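Local atomic coordinates of protease (Penicillium cyclopium, PDB entry 5Z6O), a protein that hydrolyses peptide bonds as a subtilisin-type serine protease and probably cleaves casein, gelatin and type IV collagen. Residues 119-122 / 123-127; 253-256 / 257-261. All blocks are in the same frame, centred on the assembly; numbering follows the deposited sequence. Where two conformers were deposited one is given.

Both contacts are last turns of helices in the subtilisin fold, partly buried, away from the active site, with centres about 26 Å apart. Contact 1 ends helix 108-124 and leans on strand 37-42 of the parallel sheet; contact 2 ends helix 249-259 and packs on helix 227-245 and strand 205-208. Each pairs an arginine with an aspartate, i to i+4, on its more polar side. In 119-127 the bridge is short, at the guanidinium edge near its plane, and shared with the sheet; in 253-261 it is long and face-on, and the arginine relies on other partners. Contact 1 ends in a Schellman motif at a glycine; contact 2 begins at a disulfide cysteine and turns extended at A260.

Contact 1. Residues 119-122 / 123-127; sequences VKDS and KSRGA
D121 and R125, one helical turn apart, form the salt bridge of this contact. Carboxylate oxygen D121 OD2 takes the N-H of R125 NE at 2.7 Å on its syn side, somewhat out of the carboxylate plane, in a nearly straight bond (174°). OD2 lies close to the guanidinium plane, yet the two flat groups are turned 67° apart. D121 reaches forward because its CG stands anti to the backbone N (chi1 -173°), and the R125 chain, extended from CG to NE, crosses it at an angle and brings NE to the carboxylate. OD2 is held a second time by Y39 OH, while R125 NH2 goes on to E57, so the pair ties the helix end to strands 37-42 and 56-61 of the sheet.

The backbone bonds are those of a helix end. K123 N reaches V119 O, S124 N reaches K120 O, and R125 N reaches D121 O. In the conformer described, V119 O also accepts S122 OG at 2.7 Å, from the same face as K123 N.

Closure is a Schellman motif: A127 N bonds S122 O at 2.9 Å and G126 N bonds K123 O. G126 has positive phi, which glycine adopts without strain.

A carboxylate shared by tyrosine and arginine, with a second acid on the same guanidinium, is likely to keep its negative charge and fix the rotation of both side chains.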
# COMPACT_ATOMS: atom_id res chain seq x y z
N VAL A 119 7.47 -6.14 -13.06
CA VAL A 119 8.21 -7.37 -12.76
C VAL A 119 9.53 -7.40 -13.54
O VAL A 119 10.59 -7.72 -12.99
CB VAL A 119 7.35 -8.61 -13.08
CG1 VAL A 119 8.25 -9.85 -13.13
CG2 VAL A 119 6.21 -8.80 -12.02
N LYS A 120 9.47 -7.04 -14.83
CA LYS A 120 10.70 -6.99 -15.63
C LYS A 120 11.70 -6.00 -15.04
O LYS A 120 12.90 -6.29 -14.95
CB LYS A 120 10.38 -6.57 -17.07
CG LYS A 120 9.97 -7.72 -17.96
CD LYS A 120 9.90 -7.28 -19.41
CE LYS A 120 9.48 -8.43 -20.31
NZ LYS A 120 8.13 -8.93 -19.93
N ASP A 121 11.22 -4.82 -14.65
CA ASP A 121 12.11 -3.81 -14.08
C ASP A 121 12.74 -4.30 -12.78
O ASP A 121 13.92 -4.04 -12.52
CB ASP A 121 11.33 -2.52 -13.85
CG ASP A 121 12.23 -1.39 -13.41
OD1 ASP A 121 12.94 -0.83 -14.27
OD2 ASP A 121 12.22 -1.07 -12.21
N SER A 122 11.97 -5.00 -11.95
CA SER A 122 12.53 -5.46 -10.69
C SER A 122 13.63 -6.49 -10.93
O SER A 122 14.63 -6.50 -10.22
CB SER A 122 11.43 -6.02 -9.80
OG SER A 122 10.90 -7.21 -10.33
N LYS A 123 13.46 -7.37 -11.94
CA LYS A 123 14.55 -8.27 -12.30
C LYS A 123 15.78 -7.49 -12.78
O LYS A 123 16.90 -7.71 -12.31
CB LYS A 123 14.10 -9.28 -13.37
CG LYS A 123 13.07 -10.27 -12.85
CD LYS A 123 12.85 -11.43 -13.82
CE LYS A 123 11.75 -12.37 -13.33
NZ LYS A 123 11.94 -12.78 -11.88
N SER A 124 15.57 -6.52 -13.68
CA SER A 124 16.70 -5.77 -14.22
C SER A 124 17.47 -5.03 -13.13
O SER A 124 18.69 -4.89 -13.23
CB SER A 124 16.21 -4.78 -15.28
OG SER A 124 15.55 -5.48 -16.32
N ARG A 125 16.78 -4.55 -12.09
CA ARG A 125 17.40 -3.85 -10.96
C ARG A 125 18.09 -4.78 -9.97
O ARG A 125 18.73 -4.29 -9.03
CB ARG A 125 16.36 -3.06 -10.16
CG ARG A 125 15.83 -1.82 -10.79
CD ARG A 125 14.87 -1.14 -9.81
NE ARG A 125 14.10 -0.15 -10.52
CZ ARG A 125 14.22 1.15 -10.34
NH1 ARG A 125 15.06 1.60 -9.41
NH2 ARG A 125 13.50 1.99 -11.06
N GLY A 126 17.94 -6.09 -10.13
CA GLY A 126 18.36 -7.04 -9.12
C GLY A 126 17.58 -6.96 -7.83
O GLY A 126 18.13 -7.27 -6.77
N ALA A 127 16.30 -6.56 -7.88
CA ALA A 127 15.49 -6.36 -6.68
C ALA A 127 14.58 -7.56 -6.38
O ALA A 127 13.68 -7.46 -5.53
CB ALA A 127 14.66 -5.08 -6.80

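Contact 2. Residues 253-256 / 257-261; sequences CARI and VQDAI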
# COMPACT_ATOMS: atom_id res chain seq x y z
N CYS A 253 3.99 -11.00 3.80
CA CYS A 253 2.61 -10.90 4.27
C CYS A 253 2.45 -11.69 5.55
O CYS A 253 1.84 -11.22 6.53
CB CYS A 253 1.63 -11.38 3.19
SG CYS A 253 -0.11 -11.00 3.54
N ALA A 254 3.06 -12.89 5.59
CA ALA A 254 2.90 -13.72 6.79
C ALA A 254 3.55 -13.07 8.00
O ALA A 254 3.01 -13.15 9.12
CB ALA A 254 3.49 -15.12 6.55
N ARG A 255 4.68 -12.40 7.79
CA ARG A 255 5.36 -11.73 8.90
C ARG A 255 4.56 -10.53 9.41
O ARG A 255 4.46 -10.30 10.62
CB ARG A 255 6.75 -11.29 8.44
CG ARG A 255 7.53 -10.47 9.47
CD ARG A 255 7.77 -11.26 10.76
NE ARG A 255 8.61 -10.46 11.63
CZ ARG A 255 8.67 -10.60 12.94
NH1 ARG A 255 9.46 -9.80 13.66
NH2 ARG A 255 7.92 -11.53 13.53
N ILE A 256 3.97 -9.75 8.49
CA ILE A 256 3.09 -8.65 8.90
C ILE A 256 1.89 -9.18 9.67
O ILE A 256 1.48 -8.61 10.69
CB ILE A 256 2.68 -7.83 7.68
CG1 ILE A 256 3.87 -7.02 7.21
CG2 ILE A 256 1.45 -6.95 7.96
CD1 ILE A 256 3.71 -6.56 5.75
N VAL A 257 1.32 -10.31 9.24
CA VAL A 257 0.16 -10.83 9.96
C VAL A 257 0.57 -11.30 11.35
O VAL A 257 -0.18 -11.12 12.33
CB VAL A 257 -0.53 -11.95 9.13
CG1 VAL A 257 -1.52 -12.69 10.01
CG2 VAL A 257 -1.17 -11.37 7.82
N GLN A 258 1.77 -11.88 11.47
CA GLN A 258 2.28 -12.35 12.76
C GLN A 258 2.50 -11.19 13.73
O GLN A 258 2.22 -11.31 14.93
CB GLN A 258 3.59 -13.12 12.54
CG GLN A 258 4.24 -13.62 13.79
CD GLN A 258 5.53 -14.37 13.51
OE1 GLN A 258 6.37 -13.94 12.71
NE2 GLN A 258 5.70 -15.51 14.18
N ASP A 259 3.02 -10.07 13.23
CA ASP A 259 3.25 -8.87 14.06
C ASP A 259 1.95 -8.16 14.44
O ASP A 259 1.92 -7.40 15.41
CB ASP A 259 4.09 -7.85 13.28
CG ASP A 259 5.57 -7.92 13.56
OD1 ASP A 259 6.02 -8.34 14.66
OD2 ASP A 259 6.30 -7.44 12.65
N ALA A 260 0.91 -8.30 13.63
CA ALA A 260 -0.32 -7.50 13.81
C ALA A 260 -1.02 -7.83 15.13
O ALA A 260 -0.95 -8.95 15.63
CB ALA A 260 -1.29 -7.77 12.63
N ILE A 261 -1.74 -6.85 15.67
CA ILE A 261 -2.43 -6.97 16.97
C ILE A 261 -3.93 -7.10 16.74
O ILE A 261 -4.48 -6.49 15.82
CB ILE A 261 -2.10 -5.77 17.87
CG1 ILE A 261 -0.60 -5.74 18.08
CG2 ILE A 261 -2.76 -5.93 19.19
CD1 ILE A 261 -0.13 -4.58 18.85
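The last turns of helix 249-259, from the disulfide cysteine C253 to the extended A260, make up this contact. R255 carries its polar side and meets two residues of the next turn. R255 NH2 donates to Q258 OE1 at 3.0 Å; the oxygen lies near the guanidinium plane, but the donor stands above the amide plane, 57° out of it, and the two flat groups are almost perpendicular. D259 comes over one face instead, its OD1 3.9 Å from R255 NH1. This salt bridge is long and rests on charge alone, since no N-H points at the oxygen; D259 OD2 is buried here with no partner. The arginine chain bends at chi2 (61°), which turns its end along the helix toward both partners, and R255 NH1 has a salt bridge with E245 as well. A leucine in place of R255 would probably leave Q258 OE1 without its donor, and E245 and D259 without the positive charge they share.

The backbone bonds V257 N to C253 O, Q258 N to A254 O and D259 N to R255 O continue the helix. The next, A260 N to I256 O, is weak (3.0 Å, 128°), as A260 turns to an extended backbone.

On the apolar side, branched V257 sets CG2 4.4 Å from C253 SG, a loose touch beside the C253–C182 disulfide and near the bound calcium ion. I256, long and wholly hydrocarbon, suits the buried face, where it packs on V234, A238 and L241 of helix 227-245 and, with V257, on L205 of strand 205-208. K274 NZ takes up the carbonyls of V257 and A260, and I261 pairs by backbone bonds with L275 of strand 274-275.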